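Local atomic coordinates of AlkD2 (Streptococcus mutans, PDB entry 6M9M), a protein that binds inosine-5'-monophosphate and belongs to the HEAT-like repeat family of DNA glycosylases, its own cellular function being unknown. Residues 109-112 / 113-117; 159-162 / 163-167; 37-40 / 41-44; 187-191 / 192-196. All coordinates share one frame; numbering follows the deposited sequence.

Contact 1 (109-112 / 113-117)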
loop_
_atom_site.group_PDB
_atom_site.type_symbol
_atom_site.label_atom_id
_atom_site.label_comp_id
_atom_site.label_asym_id
_atom_site.label_seq_id
_atom_site.Cartn_x
_atom_site.Cartn_y
_atom_site.Cartn_z
ATOM N N PRO A 109 0.881 -13.906 -5.643
ATOM C CA PRO A 109 -0.172 -14.515 -4.807
ATOM C C PRO A 109 -0.554 -13.657 -3.617
ATOM O O PRO A 109 -1.724 -13.647 -3.205
ATOM C CB PRO A 109 0.444 -15.853 -4.378
ATOM C CG PRO A 109 1.455 -16.166 -5.460
ATOM C CD PRO A 109 2.028 -14.823 -5.824
ATOM N N ILE A 110 0.408 -12.930 -3.046
ATOM C CA ILE A 110 0.122 -12.056 -1.915
ATOM C C ILE A 110 -0.636 -10.816 -2.372
ATOM O O ILE A 110 -1.576 -10.370 -1.709
ATOM C CB ILE A 110 1.432 -11.700 -1.192
ATOM C CG1 ILE A 110 2.161 -12.945 -0.705
ATOM C CG2 ILE A 110 1.164 -10.740 -0.062
ATOM C CD1 ILE A 110 1.388 -13.802 0.190
ATOM N N ILE A 111 -0.218 -10.222 -3.490
ATOM C CA ILE A 111 -0.970 -9.125 -4.082
ATOM C C ILE A 111 -2.428 -9.542 -4.259
ATOM O O ILE A 111 -3.359 -8.829 -3.855
ATOM C CB ILE A 111 -0.310 -8.692 -5.402
ATOM C CG1 ILE A 111 1.077 -8.088 -5.135
ATOM C CG2 ILE A 111 -1.185 -7.694 -6.140
ATOM C CD1 ILE A 111 1.923 -7.926 -6.368
ATOM N N ASP A 112 -2.651 -10.722 -4.838
ATOM C CA ASP A 112 -4.020 -11.164 -5.085
ATOM C C ASP A 112 -4.773 -11.374 -3.776
ATOM O O ASP A 112 -5.962 -11.057 -3.675
ATOM C CB ASP A 112 -3.993 -12.425 -5.956
ATOM C CG ASP A 112 -3.531 -12.126 -7.380
ATOM O OD1 ASP A 112 -3.671 -10.960 -7.795
ATOM O OD2 ASP A 112 -3.021 -13.027 -8.080
ATOM N N GLU A 113 -4.101 -11.905 -2.762
ATOM C CA GLU A 113 -4.726 -12.083 -1.454
ATOM C C GLU A 113 -5.151 -10.749 -0.851
ATOM O O GLU A 113 -6.274 -10.607 -0.359
ATOM C CB GLU A 113 -3.727 -12.814 -0.565
ATOM C CG GLU A 113 -4.121 -13.081 0.841
ATOM C CD GLU A 113 -3.049 -13.930 1.526
ATOM O OE1 GLU A 113 -2.123 -13.356 2.129
ATOM O OE2 GLU A 113 -3.102 -15.172 1.417
ATOM N N TRP A 114 -4.279 -9.741 -0.899
ATOM C CA TRP A 114 -4.640 -8.448 -0.326
ATOM C C TRP A 114 -5.775 -7.793 -1.109
ATOM O O TRP A 114 -6.671 -7.187 -0.514
ATOM C CB TRP A 114 -3.420 -7.532 -0.256
ATOM C CG TRP A 114 -2.463 -7.836 0.869
ATOM C CD1 TRP A 114 -1.952 -9.051 1.234
ATOM C CD2 TRP A 114 -1.919 -6.882 1.788
ATOM N NE1 TRP A 114 -1.115 -8.906 2.313
ATOM C CE2 TRP A 114 -1.074 -7.585 2.675
ATOM C CE3 TRP A 114 -2.066 -5.503 1.945
ATOM C CZ2 TRP A 114 -0.379 -6.951 3.704
ATOM C CZ3 TRP A 114 -1.364 -4.868 2.954
ATOM C CH2 TRP A 114 -0.542 -5.596 3.834
ATOM N N LEU A 115 -5.765 -7.906 -2.447
ATOM C CA LEU A 115 -6.827 -7.306 -3.246
ATOM C C LEU A 115 -8.191 -7.944 -2.984
ATOM O O LEU A 115 -9.216 -7.298 -3.233
ATOM C CB LEU A 115 -6.500 -7.424 -4.739
ATOM C CG LEU A 115 -5.318 -6.631 -5.268
ATOM C CD1 LEU A 115 -4.989 -7.080 -6.688
ATOM C CD2 LEU A 115 -5.607 -5.146 -5.231
ATOM N N LYS A 116 -8.222 -9.178 -2.478
ATOM C CA LYS A 116 -9.460 -9.893 -2.190
ATOM C C LYS A 116 -9.804 -9.906 -0.704
ATOM O O LYS A 116 -10.788 -10.536 -0.309
ATOM C CB LYS A 116 -9.377 -11.319 -2.742
ATOM C CG LYS A 116 -9.335 -11.363 -4.265
ATOM C CD LYS A 116 -9.179 -12.768 -4.809
ATOM C CE LYS A 116 -8.914 -12.737 -6.310
ATOM N NZ LYS A 116 -9.937 -11.940 -7.044
ATOM N N SER A 117 -9.052 -9.186 0.118
ATOM C CA SER A 117 -9.255 -9.197 1.555
ATOM C C SER A 117 -10.565 -8.532 1.962
ATOM O O SER A 117 -11.103 -7.675 1.266
ATOM C CB SER A 117 -8.137 -8.424 2.252
ATOM O OG SER A 117 -8.532 -8.078 3.570
#

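Contact 2 (159-162 / 163-167)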
loop_
_atom_site.group_PDB
_atom_site.type_symbol
_atom_site.label_atom_id
_atom_site.label_comp_id
_atom_site.label_asym_id
_atom_site.label_seq_id
_atom_site.Cartn_x
_atom_site.Cartn_y
_atom_site.Cartn_z
ATOM N N GLU A 159 -15.656 3.536 -1.317
ATOM C CA GLU A 159 -15.250 4.679 -2.133
ATOM C C GLU A 159 -13.746 4.925 -2.048
ATOM O O GLU A 159 -13.107 5.308 -3.035
ATOM C CB GLU A 159 -16.021 5.942 -1.748
ATOM C CG GLU A 159 -15.720 7.097 -2.695
ATOM C CD GLU A 159 -16.621 8.286 -2.477
ATOM O OE1 GLU A 159 -17.060 8.502 -1.331
ATOM O OE2 GLU A 159 -16.899 9.000 -3.462
ATOM N N TYR A 160 -13.167 4.724 -0.866
ATOM C CA TYR A 160 -11.730 4.866 -0.671
ATOM C C TYR A 160 -10.973 3.941 -1.605
ATOM O O TYR A 160 -10.010 4.348 -2.257
ATOM C CB TYR A 160 -11.450 4.542 0.800
ATOM C CG TYR A 160 -10.025 4.672 1.327
ATOM C CD1 TYR A 160 -9.382 5.900 1.366
ATOM C CD2 TYR A 160 -9.383 3.585 1.911
ATOM C CE1 TYR A 160 -8.102 6.028 1.920
ATOM C CE2 TYR A 160 -8.131 3.703 2.465
ATOM C CZ TYR A 160 -7.488 4.920 2.469
ATOM O OH TYR A 160 -6.233 5.001 3.058
ATOM N N VAL A 161 -11.400 2.684 -1.680
ATOM C CA VAL A 161 -10.805 1.749 -2.626
ATOM C C VAL A 161 -11.014 2.231 -4.058
ATOM O O VAL A 161 -10.081 2.244 -4.867
ATOM C CB VAL A 161 -11.359 0.329 -2.413
ATOM C CG1 VAL A 161 -10.815 -0.611 -3.493
ATOM C CG2 VAL A 161 -10.976 -0.205 -1.030
ATOM N N ARG A 162 -12.254 2.599 -4.406
ATOM C CA ARG A 162 -12.559 2.933 -5.796
ATOM C C ARG A 162 -11.739 4.112 -6.305
ATOM O O ARG A 162 -11.361 4.144 -7.478
ATOM C CB ARG A 162 -14.047 3.210 -5.991
ATOM C CG ARG A 162 -14.942 2.006 -5.797
ATOM C CD ARG A 162 -16.350 2.244 -6.307
ATOM N NE ARG A 162 -17.021 3.388 -5.693
ATOM C CZ ARG A 162 -17.704 3.364 -4.550
ATOM N NH1 ARG A 162 -17.808 2.252 -3.844
ATOM N NH2 ARG A 162 -18.298 4.469 -4.109
ATOM N N LYS A 163 -11.466 5.104 -5.449
ATOM C CA LYS A 163 -10.643 6.225 -5.889
ATOM C C LYS A 163 -9.238 5.757 -6.236
ATOM O O LYS A 163 -8.661 6.188 -7.238
ATOM C CB LYS A 163 -10.613 7.304 -4.814
ATOM C CG LYS A 163 -11.945 8.030 -4.688
ATOM C CD LYS A 163 -11.908 9.115 -3.637
ATOM C CE LYS A 163 -13.164 9.967 -3.694
ATOM N NZ LYS A 163 -13.166 11.026 -2.653
ATOM N N SER A 164 -8.680 4.848 -5.439
ATOM C CA SER A 164 -7.362 4.293 -5.744
ATOM C C SER A 164 -7.389 3.453 -7.020
ATOM O O SER A 164 -6.475 3.538 -7.844
ATOM C CB SER A 164 -6.898 3.497 -4.533
ATOM O OG SER A 164 -5.618 2.972 -4.706
ATOM N N VAL A 165 -8.443 2.670 -7.211
ATOM C CA VAL A 165 -8.596 1.853 -8.415
ATOM C C VAL A 165 -8.647 2.734 -9.653
ATOM O O VAL A 165 -7.920 2.512 -10.624
ATOM C CB VAL A 165 -9.868 0.993 -8.291
ATOM C CG1 VAL A 165 -10.220 0.311 -9.605
ATOM C CG2 VAL A 165 -9.714 -0.039 -7.195
ATOM N N GLY A 166 -9.524 3.734 -9.646
ATOM C CA GLY A 166 -9.649 4.582 -10.812
ATOM C C GLY A 166 -8.382 5.351 -11.122
ATOM O O GLY A 166 -7.990 5.480 -12.282
ATOM N N ASN A 167 -7.728 5.884 -10.092
ATOM C CA ASN A 167 -6.485 6.612 -10.314
ATOM C C ASN A 167 -5.334 5.696 -10.702
ATOM O O ASN A 167 -4.452 6.122 -11.457
ATOM C CB ASN A 167 -6.168 7.455 -9.090
ATOM C CG ASN A 167 -7.042 8.694 -9.013
ATOM O OD1 ASN A 167 -7.218 9.395 -9.999
ATOM N ND2 ASN A 167 -7.635 8.932 -7.864
#

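Contact 3 (37-40 / 41-44)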
loop_
_atom_site.group_PDB
_atom_site.type_symbol
_atom_site.label_atom_id
_atom_site.label_comp_id
_atom_site.label_asym_id
_atom_site.label_seq_id
_atom_site.Cartn_x
_atom_site.Cartn_y
_atom_site.Cartn_z
ATOM N N GLU A 37 15.380 -10.082 14.857
ATOM C CA GLU A 37 14.493 -10.571 15.907
ATOM C C GLU A 37 14.290 -9.514 16.991
ATOM O O GLU A 37 13.188 -9.391 17.530
ATOM C CB GLU A 37 14.996 -11.897 16.486
ATOM C CG GLU A 37 15.493 -12.927 15.451
ATOM C CD GLU A 37 14.586 -13.104 14.244
ATOM O OE1 GLU A 37 15.125 -13.257 13.121
ATOM O OE2 GLU A 37 13.349 -13.106 14.398
ATOM N N TYR A 38 15.315 -8.710 17.278
ATOM C CA TYR A 38 15.162 -7.566 18.174
ATOM C C TYR A 38 14.260 -6.494 17.557
ATOM O O TYR A 38 13.357 -5.964 18.219
ATOM C CB TYR A 38 16.541 -6.982 18.489
ATOM C CG TYR A 38 16.502 -5.664 19.237
ATOM C CD1 TYR A 38 16.463 -5.629 20.622
ATOM C CD2 TYR A 38 16.487 -4.455 18.553
ATOM C CE1 TYR A 38 16.436 -4.421 21.304
ATOM C CE2 TYR A 38 16.438 -3.246 19.225
ATOM C CZ TYR A 38 16.411 -3.236 20.597
ATOM O OH TYR A 38 16.379 -2.029 21.266
ATOM N N ILE A 39 14.484 -6.154 16.286
ATOM C CA ILE A 39 13.700 -5.101 15.645
ATOM C C ILE A 39 12.229 -5.486 15.527
ATOM O O ILE A 39 11.364 -4.605 15.554
ATOM C CB ILE A 39 14.339 -4.708 14.294
ATOM C CG1 ILE A 39 15.711 -4.070 14.545
ATOM C CG2 ILE A 39 13.453 -3.746 13.518
ATOM C CD1 ILE A 39 15.646 -2.733 15.257
ATOM N N LYS A 40 11.912 -6.782 15.390
ATOM C CA LYS A 40 10.510 -7.196 15.409
ATOM C C LYS A 40 9.843 -6.809 16.723
ATOM O O LYS A 40 8.718 -6.298 16.733
ATOM C CB LYS A 40 10.381 -8.698 15.159
ATOM C CG LYS A 40 10.682 -9.088 13.712
ATOM C CD LYS A 40 10.873 -10.579 13.553
ATOM C CE LYS A 40 11.554 -10.883 12.234
ATOM N NZ LYS A 40 11.780 -12.337 12.003
ATOM N N LYS A 41 10.524 -7.060 17.847
ATOM C CA LYS A 41 9.972 -6.703 19.150
ATOM C C LYS A 41 9.790 -5.193 19.255
ATOM O O LYS A 41 8.757 -4.711 19.741
ATOM C CB LYS A 41 10.906 -7.204 20.254
ATOM C CG LYS A 41 11.118 -8.709 20.248
ATOM C CD LYS A 41 12.137 -9.151 21.302
ATOM C CE LYS A 41 12.431 -10.630 21.176
ATOM N NZ LYS A 41 13.352 -11.102 22.236
ATOM N N LEU A 42 10.774 -4.430 18.775
ATOM C CA LEU A 42 10.657 -2.977 18.780
ATOM C C LEU A 42 9.486 -2.502 17.925
ATOM O O LEU A 42 8.748 -1.594 18.326
ATOM C CB LEU A 42 11.973 -2.366 18.300
ATOM C CG LEU A 42 11.948 -0.846 18.137
ATOM C CD1 LEU A 42 11.592 -0.130 19.442
ATOM C CD2 LEU A 42 13.291 -0.362 17.596
ATOM N N ALA A 43 9.303 -3.088 16.740
ATOM C CA ALA A 43 8.216 -2.669 15.869
ATOM C C ALA A 43 6.858 -2.891 16.530
ATOM O O ALA A 43 5.980 -2.024 16.469
ATOM C CB ALA A 43 8.306 -3.425 14.541
ATOM N N PHE A 44 6.645 -4.061 17.143
ATOM C CA PHE A 44 5.366 -4.300 17.803
ATOM C C PHE A 44 5.152 -3.336 18.963
ATOM O O PHE A 44 4.034 -2.852 19.177
ATOM C CB PHE A 44 5.247 -5.748 18.268
ATOM C CG PHE A 44 5.020 -6.730 17.149
ATOM C CD1 PHE A 44 3.925 -6.624 16.324
ATOM C CD2 PHE A 44 5.900 -7.773 16.936
ATOM C CE1 PHE A 44 3.712 -7.523 15.305
ATOM C CE2 PHE A 44 5.684 -8.686 15.920
ATOM C CZ PHE A 44 4.576 -8.558 15.113
#

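Contact 4 (187-191 / 192-196)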
loop_
_atom_site.group_PDB
_atom_site.type_symbol
_atom_site.label_atom_id
_atom_site.label_comp_id
_atom_site.label_asym_id
_atom_site.label_seq_id
_atom_site.Cartn_x
_atom_site.Cartn_y
_atom_site.Cartn_z
ATOM N N TRP A 187 -16.384 -2.584 -20.307
ATOM C CA TRP A 187 -17.160 -2.358 -19.098
ATOM C C TRP A 187 -18.600 -1.995 -19.445
ATOM O O TRP A 187 -18.854 -1.204 -20.356
ATOM C CB TRP A 187 -16.559 -1.212 -18.294
ATOM C CG TRP A 187 -15.222 -1.495 -17.690
ATOM C CD1 TRP A 187 -14.398 -2.554 -17.945
ATOM C CD2 TRP A 187 -14.540 -0.679 -16.730
ATOM N NE1 TRP A 187 -13.253 -2.451 -17.187
ATOM C CE2 TRP A 187 -13.322 -1.308 -16.437
ATOM C CE3 TRP A 187 -14.855 0.521 -16.071
ATOM C CZ2 TRP A 187 -12.402 -0.769 -15.548
ATOM C CZ3 TRP A 187 -13.951 1.034 -15.167
ATOM C CH2 TRP A 187 -12.741 0.395 -14.919
ATOM N N LYS A 188 -19.540 -2.558 -18.692
ATOM C CA LYS A 188 -20.954 -2.193 -18.763
ATOM C C LYS A 188 -21.216 -1.206 -17.625
ATOM O O LYS A 188 -21.174 -1.584 -16.453
ATOM C CB LYS A 188 -21.822 -3.442 -18.627
ATOM C CG LYS A 188 -23.314 -3.169 -18.700
ATOM C CD LYS A 188 -24.124 -4.456 -18.635
ATOM C CE LYS A 188 -25.616 -4.151 -18.625
ATOM N NZ LYS A 188 -26.455 -5.379 -18.508
ATOM N N LEU A 189 -21.488 0.054 -17.974
ATOM C CA LEU A 189 -21.464 1.162 -17.009
ATOM C C LEU A 189 -22.806 1.355 -16.298
ATOM O O LEU A 189 -23.473 2.388 -16.395
ATOM C CB LEU A 189 -21.039 2.452 -17.695
ATOM C CG LEU A 189 -19.631 2.436 -18.268
ATOM C CD1 LEU A 189 -19.355 3.804 -18.865
ATOM C CD2 LEU A 189 -18.582 2.097 -17.233
ATOM N N GLU A 190 -23.156 0.364 -15.501
ATOM C CA GLU A 190 -24.441 0.302 -14.822
ATOM C C GLU A 190 -24.392 0.858 -13.402
ATOM O O GLU A 190 -25.181 1.741 -13.056
ATOM C CB GLU A 190 -24.879 -1.163 -14.838
ATOM C CG GLU A 190 -26.282 -1.448 -14.441
ATOM C CD GLU A 190 -26.665 -2.880 -14.790
ATOM O OE1 GLU A 190 -26.157 -3.807 -14.121
ATOM O OE2 GLU A 190 -27.438 -3.075 -15.751
ATOM N N SER A 191 -23.502 0.353 -12.565
ATOM C CA SER A 191 -23.546 0.710 -11.156
ATOM C C SER A 191 -22.977 2.108 -10.903
ATOM O O SER A 191 -22.205 2.658 -11.693
ATOM C CB SER A 191 -22.774 -0.292 -10.304
ATOM O OG SER A 191 -21.401 -0.223 -10.604
ATOM N N LYS A 192 -23.350 2.669 -9.751
ATOM C CA LYS A 192 -22.716 3.897 -9.284
ATOM C C LYS A 192 -21.212 3.704 -9.171
ATOM O O LYS A 192 -20.420 4.562 -9.579
ATOM C CB LYS A 192 -23.315 4.272 -7.921
ATOM C CG LYS A 192 -22.665 5.460 -7.234
ATOM C CD LYS A 192 -23.118 5.602 -5.781
ATOM C CE LYS A 192 -22.476 4.554 -4.895
ATOM N NZ LYS A 192 -22.809 4.775 -3.461
ATOM N N GLU A 193 -20.810 2.558 -8.635
ATOM C CA GLU A 193 -19.407 2.262 -8.388
ATOM C C GLU A 193 -18.594 2.275 -9.673
ATOM O O GLU A 193 -17.551 2.935 -9.751
ATOM C CB GLU A 193 -19.335 0.892 -7.722
ATOM C CG GLU A 193 -19.850 0.867 -6.282
ATOM C CD GLU A 193 -21.343 0.602 -6.112
ATOM O OE1 GLU A 193 -22.134 0.685 -7.088
ATOM O OE2 GLU A 193 -21.717 0.281 -4.970
ATOM N N ILE A 194 -19.050 1.544 -10.700
ATOM C CA ILE A 194 -18.240 1.433 -11.910
ATOM C C ILE A 194 -18.155 2.775 -12.628
ATOM O O ILE A 194 -17.138 3.090 -13.263
ATOM C CB ILE A 194 -18.748 0.295 -12.821
ATOM C CG1 ILE A 194 -17.662 -0.088 -13.829
ATOM C CG2 ILE A 194 -20.054 0.697 -13.519
ATOM C CD1 ILE A 194 -17.991 -1.303 -14.662
ATOM N N ASN A 195 -19.211 3.586 -12.554
ATOM C CA ASN A 195 -19.175 4.894 -13.203
ATOM C C ASN A 195 -18.184 5.822 -12.524
ATOM O O ASN A 195 -17.486 6.588 -13.197
ATOM C CB ASN A 195 -20.574 5.491 -13.273
ATOM C CG ASN A 195 -21.329 4.999 -14.474
ATOM O OD1 ASN A 195 -21.007 5.348 -15.605
ATOM N ND2 ASN A 195 -22.328 4.160 -14.245
ATOM N N GLN A 196 -18.073 5.739 -11.201
ATOM C CA GLN A 196 -17.081 6.541 -10.501
ATOM C C GLN A 196 -15.669 6.175 -10.962
ATOM O O GLN A 196 -14.833 7.052 -11.242
ATOM C CB GLN A 196 -17.234 6.329 -8.996
ATOM C CG GLN A 196 -16.193 7.070 -8.215
ATOM C CD GLN A 196 -16.466 7.094 -6.742
ATOM O OE1 GLN A 196 -17.002 6.134 -6.176
ATOM N NE2 GLN A 196 -16.116 8.206 -6.099
#

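Contact 1 (109-112 / 113-117)
Main-chain bonds of the regular i to i+4 kind run from Glu113 N to Pro109 O, from Trp114 N to Ile110 O and from Leu115 N to Ile111 O as helix 108-115 makes its last turns, and a weak one from Lys116 N to Asp112 O (3.2 Å, N-H...O angle only 131°) marks where the chain leaves helical geometry. The side chains follow the same spacing. Ile110 sends its CG2 branch forward, anti to the backbone N (chi1 of CG1 -58°), which brings that methyl to the pyrrole part of the Trp114 indole, 3.8 Å from Trp114 CD1. The ring leans back over the preceding turn, with Trp114 CD1 3.2 Å from the carbonyl oxygen Ile110 O, a close approach at an oblique slant. The other branch of Ile110 runs alongside Glu113, and its CD1 ends 4.0 Å from Glu113 OE1; that carboxylate is engaged by Arg76 in a salt bridge. One residue on, Ile111 and Leu115 run alongside each other in one direction, Ile111 CG2 touching Leu115 CD1 at 3.9 Å. The Asp112 carboxylate has its partner outside this turn: OD1 forms a salt bridge with Arg149. Packing of this kind joins one helix of the HEAT-like solenoid to those around it: Ile110 and Trp114 rest on Leu72 of helix 69-79, Ile110 and Ile111 meet Phe95 of helix 85-102, and Trp114 and Leu115 press on Thr122 and Thr127 of helix 120-129.

Contact 2 (159-162 / 163-167)
The opening turns of helix 159-175, a long helix of the HEAT-like repeat solenoid, bring Glu159 against Lys163 and Val161 against Val165. At this N-terminal end the side chain of Tyr160 stands about 6 Å from the bound inosinic acid and about 5 Å from the side chain of Trp85, a ligand-binding residue, so the turn borders the nucleotide site. The backbone bonds are uneven: Gly166 N reaches Arg162 O at 2.9 Å and nearly straight (172°), whereas Ser164 N to Tyr160 O is weak at 3.5 Å. Lys163 stretches fully extended back across the Glu159 side chain, and its CE lies 3.9 Å from Glu159 OE2. The ammonium itself stays beyond salt-bridge range, with Lys163 NZ 4.3 Å from Glu159 OE2; the carboxylate is instead bonded by Gln196, although the nearby positive charge would probably still favour its ionised form. Arg162 bends at chi3 (-58°), folding its guanidinium back toward the start of the helix until Glu159 CA sits over one face, offset toward the rim. There Arg162 NE bonds to Gln196 and NH1 to the carbonyl of Asp156, bonds that would help fix the group's rotation. In one of its two conformers Ser164 OG bonds to Glu128 and Thr127 of helix 120-129. On the apolar side the two valines cross at a slant: Val165 CG2, anti to its own carbonyl carbon, meets Val161 CG1 at 3.9 Å and also packs on the carbonyl oxygen Val161 O, 3.3 Å away.

Contact 3 (37-40 / 41-44)
The Phe44 ring swings back along helix 36-47, an early helix of the HEAT-like repeat solenoid, and its CD2 comes 3.2 Å from the carbonyl oxygen Lys40 O in an oblique approach. Beyond the turn, the phenyl group meets Phe74 edge-to-face and Phe62 with the two planes at about 50°, so one aromatic side chain links this helix to helices 52-65 and 69-79. The same Lys40 O takes the backbone N-H of Phe44 at 3.1 Å, tilted 22° from the carbonyl plane, and is thus approached both by the amide and by the ring of one residue. A torsion of -73° at chi1, with CG anti to the carbonyl carbon and beside the backbone N, turns the phenyl group back toward that oxygen. On the side facing helix 52-65, Ile39 and Leu42 run side by side in one direction, ending with Ile39 CD1 4.1 Å from Leu42 CD2. Leu61 packs on Ile39, and Tyr57 together with Val6 of helix 2-13 packs on Leu42. Ala43 fits its small CB 3.4 Å from Ile39 O and touches Phe62. Lys41 passes its CG 3.5 Å from Glu37 O before its extended end leads away. Lys40 also reaches out in extended form, and its ammonium is shared between two acids: Asp68, just before helix 69-79, and Glu37 one turn earlier, where Lys40 NZ meets Glu37 OE2 on its syn side at 3.0 Å, 23° out of the carboxylate plane.

Contact 4 (187-191 / 192-196)
One amide nitrogen, Asn195 ND2, bonds two carbonyl oxygens of the chain leading into its own helix: Leu189 O and Ser191 O, each at 3.0 Å. Together with the Ser191 N-cap, these bonds fasten the loop to the start of helix 192-201, in the C-terminal part of the HEAT-like solenoid. Neither carbonyl is met on a lone pair; the amide stands above the plane of both, 76° out of it at Leu189 O. Ser191 O also receives the backbone N-H of Asn195, which arrives from the opposite face of its plane. Leu189 is the centre of an inverse gamma turn, which bends the chain before the cap, and its CB lies 3.6 Å from Asn195 OD1. The cap itself depends on chi1 of Ser191 at 66°, which sets OG between the backbone N and the carbonyl carbon and aims it at the first turn, where it accepts from Ile194 N at 2.9 Å; Glu155 is a second partner of this hydroxyl. Ile194 touches both the cap and Trp187. Its CG1 lies 3.6 Å from Trp187 CE3 at an oblique slant, while Leu189 crosses it at about a right angle. Trp187, whose NE1 bonds to Glu183, has Lys154 in a cation-pi contact. The other branch of Ile194 turns back to the cap, its CG2 3.3 Å from Ser191 OG.

Along the chain the order is contact 3, contact 1, contact 2, contact 4, which follows the all-helical solenoid from its N-terminal part to its C-terminal part. Helix 36-47 (contact 3) and the loop and first turn of helix 192-201 (contact 4) have centres about 44 Å apart, on opposite sides of the chain's centre. Contact 1, on helix 108-115, lies about 16 Å centre to centre from contact 2, on helix 159-175, without touching it; side chains of both touch helix 120-129. Contacts 2 and 4 do touch, through Gln196, which bonds both Glu159 and Arg162. Gln196 thus ties helix 192-201 to helix 159-175, whose first turn borders the nucleotide site.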